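Local coordinates for chromosome segregation protein smc (Pyrococcus furiosus, PDB 3KTA), which forms an ABC-type ATPase head with adenylate kinase activity from its N- and C-terminal segments and is probably required for chromosome condensation and partitioning, at the interface of chains B and A. Residues are numbered along the deposited sequence; one frame, centred on the assembly and turned at random. Chains: chain A, Chromosome segregation protein smc; chain B, Chromosome segregation protein smc.

Contact 1: the interface of chains B and A. Residues chain B 14-15, 37-38; chain A 139, 146-148.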
loop_
_atom_site.group_PDB
_atom_site.type_symbol
_atom_site.label_atom_id
_atom_site.label_comp_id
_atom_site.label_asym_id
_atom_site.label_seq_id
_atom_site.Cartn_x
_atom_site.Cartn_y
_atom_site.Cartn_z
ATOM N N SER B 14 11.033 15.703 -2.302
ATOM C CA SER B 14 10.921 16.924 -1.500
ATOM C C SER B 14 11.672 16.929 -0.153
ATOM O O SER B 14 11.578 17.898 0.609
ATOM C CB SER B 14 9.442 17.220 -1.232
ATOM O OG SER B 14 8.846 16.131 -0.531
ATOM N N TYR B 15 12.416 15.870 0.153
ATOM C CA TYR B 15 12.958 15.724 1.512
ATOM C C TYR B 15 14.308 16.386 1.826
ATOM O O TYR B 15 14.783 16.333 2.971
ATOM C CB TYR B 15 12.887 14.260 1.992
ATOM C CG TYR B 15 11.472 13.949 2.438
ATOM C CD1 TYR B 15 11.054 14.220 3.737
ATOM C CD2 TYR B 15 10.541 13.467 1.538
ATOM C CE1 TYR B 15 9.742 13.976 4.137
ATOM C CE2 TYR B 15 9.236 13.236 1.917
ATOM C CZ TYR B 15 8.842 13.492 3.213
ATOM O OH TYR B 15 7.539 13.256 3.580
ATOM N N SER B 37 2.209 18.402 1.308
ATOM C CA SER B 37 3.302 18.485 2.276
ATOM C C SER B 37 4.442 17.489 2.030
ATOM O O SER B 37 5.543 17.680 2.560
ATOM C CB SER B 37 2.790 18.338 3.705
ATOM O OG SER B 37 2.107 17.107 3.852
ATOM N N GLY B 38 4.169 16.452 1.237
ATOM C CA GLY B 38 5.162 15.425 0.927
ATOM C C GLY B 38 4.834 13.992 1.358
ATOM O O GLY B 38 5.735 13.147 1.456
ATOM N N VAL A 139 3.791 14.993 8.536
ATOM C CA VAL A 139 4.561 15.581 7.446
ATOM C C VAL A 139 4.207 17.068 7.287
ATOM O O VAL A 139 3.035 17.455 7.346
ATOM C CB VAL A 139 4.298 14.851 6.108
ATOM C CG1 VAL A 139 5.173 15.417 5.005
ATOM C CG2 VAL A 139 4.543 13.354 6.252
ATOM N N SER A 146 10.179 19.054 2.710
ATOM C CA SER A 146 9.337 18.243 3.593
ATOM C C SER A 146 10.136 17.801 4.801
ATOM O O SER A 146 11.338 17.577 4.703
ATOM C CB SER A 146 8.836 16.989 2.878
ATOM O OG SER A 146 8.057 17.297 1.742
ATOM N N LYS A 147 9.467 17.668 5.938
ATOM C CA LYS A 147 10.096 17.072 7.111
ATOM C C LYS A 147 9.072 16.227 7.859
ATOM O O LYS A 147 7.865 16.475 7.783
ATOM C CB LYS A 147 10.705 18.134 8.031
ATOM C CG LYS A 147 9.711 18.796 8.970
ATOM C CD LYS A 147 10.401 19.788 9.907
ATOM C CE LYS A 147 11.284 19.091 10.931
ATOM N NZ LYS A 147 12.071 20.077 11.734
ATOM N N VAL A 148 9.551 15.207 8.557
ATOM C CA VAL A 148 8.655 14.379 9.352
ATOM C C VAL A 148 8.930 14.527 10.835
ATOM O O VAL A 148 10.062 14.787 11.259
ATOM C CB VAL A 148 8.739 12.873 9.000
ATOM C CG1 VAL A 148 8.590 12.654 7.506
ATOM C CG2 VAL A 148 10.034 12.267 9.518
#

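Contact 2: the interface of chains B and A. Residues chain B 40, 143-146; chain A 92-93, 171.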
loop_
_atom_site.group_PDB
_atom_site.type_symbol
_atom_site.label_atom_id
_atom_site.label_comp_id
_atom_site.label_asym_id
_atom_site.label_seq_id
_atom_site.Cartn_x
_atom_site.Cartn_y
_atom_site.Cartn_z
ATOM N N SER B 40 2.832 11.424 -0.082
ATOM C CA SER B 40 2.939 10.368 -1.084
ATOM C C SER B 40 4.391 10.107 -1.474
ATOM O O SER B 40 4.726 9.004 -1.879
ATOM C CB SER B 40 2.134 10.698 -2.326
ATOM O OG SER B 40 0.759 10.721 -2.001
ATOM N N VAL B 143 -1.086 0.236 -2.578
ATOM C CA VAL B 143 -2.194 0.929 -3.226
ATOM C C VAL B 143 -1.915 2.423 -3.264
ATOM O O VAL B 143 -2.067 3.129 -2.254
ATOM C CB VAL B 143 -3.542 0.664 -2.515
ATOM C CG1 VAL B 143 -4.686 1.341 -3.278
ATOM C CG2 VAL B 143 -3.796 -0.852 -2.367
ATOM N N LEU B 144 -1.481 2.906 -4.425
ATOM C CA LEU B 144 -1.049 4.296 -4.566
ATOM C C LEU B 144 -2.254 5.229 -4.592
ATOM O O LEU B 144 -3.399 4.785 -4.749
ATOM C CB LEU B 144 -0.194 4.473 -5.826
ATOM C CG LEU B 144 1.031 3.549 -5.907
ATOM C CD1 LEU B 144 1.700 3.701 -7.259
ATOM C CD2 LEU B 144 2.004 3.819 -4.756
ATOM N N GLN B 145 -1.991 6.517 -4.429
ATOM C CA GLN B 145 -3.075 7.489 -4.336
ATOM C C GLN B 145 -3.999 7.403 -5.553
ATOM O O GLN B 145 -3.541 7.373 -6.700
ATOM C CB GLN B 145 -2.504 8.891 -4.188
ATOM C CG GLN B 145 -3.587 9.944 -3.907
ATOM C CD GLN B 145 -3.010 11.229 -3.348
ATOM O OE1 GLN B 145 -1.813 11.331 -3.101
ATOM N NE2 GLN B 145 -3.865 12.231 -3.156
ATOM N N GLY B 146 -5.301 7.337 -5.288
ATOM C CA GLY B 146 -6.294 7.280 -6.344
ATOM C C GLY B 146 -6.456 5.934 -7.032
ATOM O O GLY B 146 -7.204 5.832 -8.008
ATOM N N PHE A 92 -1.147 2.132 1.924
ATOM C CA PHE A 92 -2.421 2.646 1.442
ATOM C C PHE A 92 -2.336 4.169 1.441
ATOM O O PHE A 92 -2.161 4.777 2.491
ATOM C CB PHE A 92 -3.557 2.277 2.402
ATOM C CG PHE A 92 -3.918 0.813 2.449
ATOM C CD1 PHE A 92 -3.632 -0.056 1.402
ATOM C CD2 PHE A 92 -4.615 0.327 3.550
ATOM C CE1 PHE A 92 -4.014 -1.402 1.469
ATOM C CE2 PHE A 92 -4.999 -1.008 3.638
ATOM C CZ PHE A 92 -4.706 -1.880 2.595
ATOM N N ASP A 93 -2.510 4.795 0.281
ATOM C CA ASP A 93 -2.451 6.261 0.178
ATOM C C ASP A 93 -3.836 6.885 -0.083
ATOM O O ASP A 93 -4.346 6.831 -1.200
ATOM C CB ASP A 93 -1.499 6.630 -0.956
ATOM C CG ASP A 93 -1.104 8.099 -0.950
ATOM O OD1 ASP A 93 -1.762 8.913 -0.256
ATOM O OD2 ASP A 93 -0.111 8.425 -1.633
ATOM N N HIS A 171 -9.022 14.266 -1.459
ATOM C CA HIS A 171 -8.414 13.783 -2.690
ATOM C C HIS A 171 -9.383 13.898 -3.866
ATOM O O HIS A 171 -10.584 13.641 -3.729
ATOM C CB HIS A 171 -8.005 12.315 -2.532
ATOM C CG HIS A 171 -7.615 11.667 -3.824
ATOM N ND1 HIS A 171 -8.504 10.963 -4.608
ATOM C CD2 HIS A 171 -6.437 11.660 -4.490
ATOM C CE1 HIS A 171 -7.884 10.540 -5.698
ATOM N NE2 HIS A 171 -6.631 10.953 -5.652
HETATM O O HOH W 1 0.805 7.061 -3.635
HETATM O O HOH W 2 -5.765 5.032 -2.994
#

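Contact 3: the interface of chains B and A. Residues chain B 149, 152; chain A 62, 70-71, 73-74.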
loop_
_atom_site.group_PDB
_atom_site.type_symbol
_atom_site.label_atom_id
_atom_site.label_comp_id
_atom_site.label_asym_id
_atom_site.label_seq_id
_atom_site.Cartn_x
_atom_site.Cartn_y
_atom_site.Cartn_z
ATOM N N THR B 149 -9.364 1.450 -6.593
ATOM C CA THR B 149 -10.305 0.747 -7.445
ATOM C C THR B 149 -9.633 -0.005 -8.587
ATOM O O THR B 149 -10.318 -0.574 -9.428
ATOM C CB THR B 149 -11.398 1.679 -8.009
ATOM O OG1 THR B 149 -10.793 2.717 -8.787
ATOM C CG2 THR B 149 -12.221 2.291 -6.871
ATOM N N ILE B 152 -11.214 -3.203 -8.922
ATOM C CA ILE B 152 -12.513 -3.341 -9.574
ATOM C C ILE B 152 -12.439 -2.958 -11.061
ATOM O O ILE B 152 -13.333 -3.305 -11.834
ATOM C CB ILE B 152 -13.672 -2.647 -8.792
ATOM C CG1 ILE B 152 -13.382 -1.177 -8.540
ATOM C CG2 ILE B 152 -13.921 -3.355 -7.457
ATOM C CD1 ILE B 152 -13.761 -0.259 -9.685
ATOM N N ILE A 62 -20.744 -3.129 -11.380
ATOM C CA ILE A 62 -19.603 -2.306 -10.989
ATOM C C ILE A 62 -19.663 -0.916 -11.612
ATOM O O ILE A 62 -19.425 0.086 -10.936
ATOM C CB ILE A 62 -18.273 -2.973 -11.393
ATOM C CG1 ILE A 62 -18.083 -4.290 -10.640
ATOM C CG2 ILE A 62 -17.099 -2.044 -11.126
ATOM C CD1 ILE A 62 -18.002 -4.130 -9.144
ATOM N N LYS A 70 -17.310 1.322 -5.006
ATOM C CA LYS A 70 -16.143 0.714 -5.651
ATOM C C LYS A 70 -14.990 0.499 -4.669
ATOM O O LYS A 70 -14.343 -0.576 -4.676
ATOM C CB LYS A 70 -15.666 1.569 -6.829
ATOM C CG LYS A 70 -16.611 1.569 -8.016
ATOM C CD LYS A 70 -16.161 2.615 -9.028
ATOM C CE LYS A 70 -17.154 2.777 -10.167
ATOM N NZ LYS A 70 -17.134 1.558 -11.000
ATOM N N ALA A 71 -14.741 1.502 -3.824
ATOM C CA ALA A 71 -13.641 1.447 -2.857
ATOM C C ALA A 71 -13.885 0.342 -1.857
ATOM O O ALA A 71 -12.989 -0.438 -1.564
ATOM C CB ALA A 71 -13.478 2.779 -2.136
ATOM N N THR A 73 -15.734 -2.321 -2.200
ATOM C CA THR A 73 -15.651 -3.607 -2.865
ATOM C C THR A 73 -14.185 -4.026 -3.040
ATOM O O THR A 73 -13.817 -5.173 -2.762
ATOM C CB THR A 73 -16.374 -3.551 -4.231
ATOM O OG1 THR A 73 -17.749 -3.207 -4.008
ATOM C CG2 THR A 73 -16.316 -4.894 -4.919
ATOM N N ALA A 74 -13.360 -3.084 -3.499
ATOM C CA ALA A 74 -11.923 -3.292 -3.680
ATOM C C ALA A 74 -11.249 -3.606 -2.348
ATOM O O ALA A 74 -10.395 -4.487 -2.278
ATOM C CB ALA A 74 -11.284 -2.066 -4.307
#

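Contact 1: the interface of chains B and A
A:Ser146 turns its OG beside its own backbone N (chi1 -60°), which brings the hydroxyl between B:Ser14 and B:Ser37. The OG of B:Ser14 lies between its backbone N and carbonyl carbon (chi1 60°), against the same hydroxyl. The two OG atoms of B:Ser14 and A:Ser146 hydrogen-bond at 2.7 Å, with no donor assigned. The OG of A:Ser146 also donates to the carbonyl O of B:Ser37 at 2.7 Å, from a position tilted off the carbonyl plane. A third bond joins the backbones: A:Ser146 N reaches B:Ser14 O at 2.8 Å and is nearly straight at the hydrogen. One serine is thus held through both its amide and its hydroxyl. Its CB lies over a face of the B:Tyr15 ring, displaced toward the rim and 3.5 Å from the centroid, a CH-pi contact. The CE1 side of that ring also meets A:Val148 CG1 at 3.8 Å, the two side chains crossing at about a right angle. The phenol OH of B:Tyr15 donates to B:Gly38 O at 2.8 Å, from above the carbonyl plane, which ties the far end of the ring to the P-loop. A:Val139 CG1 approaches this OH and lies 3.4 Å from B:Ser37 O. In the fold, strands 135-142 and 145-150 of chain A meet the 3-10 helix 13-15 and the Walker A loop of chain B, just before helix 39-49.

Contact 2: the interface of chains B and A
B:Val143 CG2 rests against the CD1 and CE1 side of the A:Phe92 ring, 3.9 Å from CD1. These residues join strand 89-93, the Walker B strand of this ABC ATPase, to strand 142-143, which runs into the Q-loop. The two strands form a parallel bridge at A:Phe92 and B:Val143. Further out, the CB of B:Gln145 packs 3.6 Å from A:Asp93 CG, the carboxylate carbon. The CG of B:Gln145, the Q-loop glutamine, lies 3.4 Å from CD2 of the A:His171 imidazole, well out of the ring plane, and B:Gly146 CA lies 3.7 Å from CE1 of that ring. The amide N of A:Asp93 donates to B:Val143 O at 3.1 Å, almost in line with the C=O bond.

A:Asp93 is the Walker B aspartate. With CG anti to the backbone N (chi1 -166°), its carboxylate extends past the B:Gln145 CB toward the P-loop serine. B:Ser40 OG donates to the syn lone pair of A:Asp93 OD2 at 2.5 Å. Water 1 also bonds A:Asp93 OD2, at 2.6 Å, and links it to B:Gln145 N. Water 2 joins A:Asp93 O to B:Leu144 O. B:Ser40 and B:Gln145 also form the magnesium site.

Contact 3: the interface of chains B and A
B:Ile152 and A:Lys70 make the main apolar contact here, on helix 67-84, which begins within the ABC signature motif of chain A. The isoleucine CD1 lies against the aliphatic part of the lysine, 3.8 Å from CG, and the two side chains cross at about a right angle. CG1 of B:Ile152 is set between its backbone N and carbonyl carbon (chi1 56°), which sends CD1 toward the lysine. Its CG2 branch points instead to the next part of the helix and meets A:Thr73 CG2 at 3.8 Å, again crosswise. The backbone N of A:Ala74 is also close to this methyl. A:Ile62, in the 3-10 helix 62-64, adds its CG2 methyl 4.1 Å from B:Ile152 CD1. B:Thr149 contributes its methyl: CG2 sits 3.5 Å from A:Lys70 CB, close to the helix backbone. B:Ile152 thus sits in a notch of chain A made by A:Lys70, A:Thr73 and A:Ile62.

A hydrogen bond within chain A positions the lysine. The A:Lys70 chain is extended as far as CE and then bends at chi4 (-69°), which brings NZ to the carbonyl of A:Ile62, beside the isoleucine methyl. The A:Lys70 NZ donates to the A:Ile62 carbonyl O at 2.7 Å, from above the carbonyl plane.

Contact 2 lies between the others, about 16 Å from contact 1 and 14 Å from contact 3, measured between centres of C-alpha atoms; contacts 1 and 3 are about 30 Å apart. No residue is shared. The Walker A segment of chain B links contacts 1 and 2, since B:Ser37 and B:Gly38 lead directly to B:Ser40. The stretch after strand 142-143 links contacts 2 and 3, running on to helix 150-153. Chains A and B are the C- and N-terminal pieces of one protein, so this interface completes a single ATPase head domain, with its Walker A and Walker B motifs meeting at contact 2.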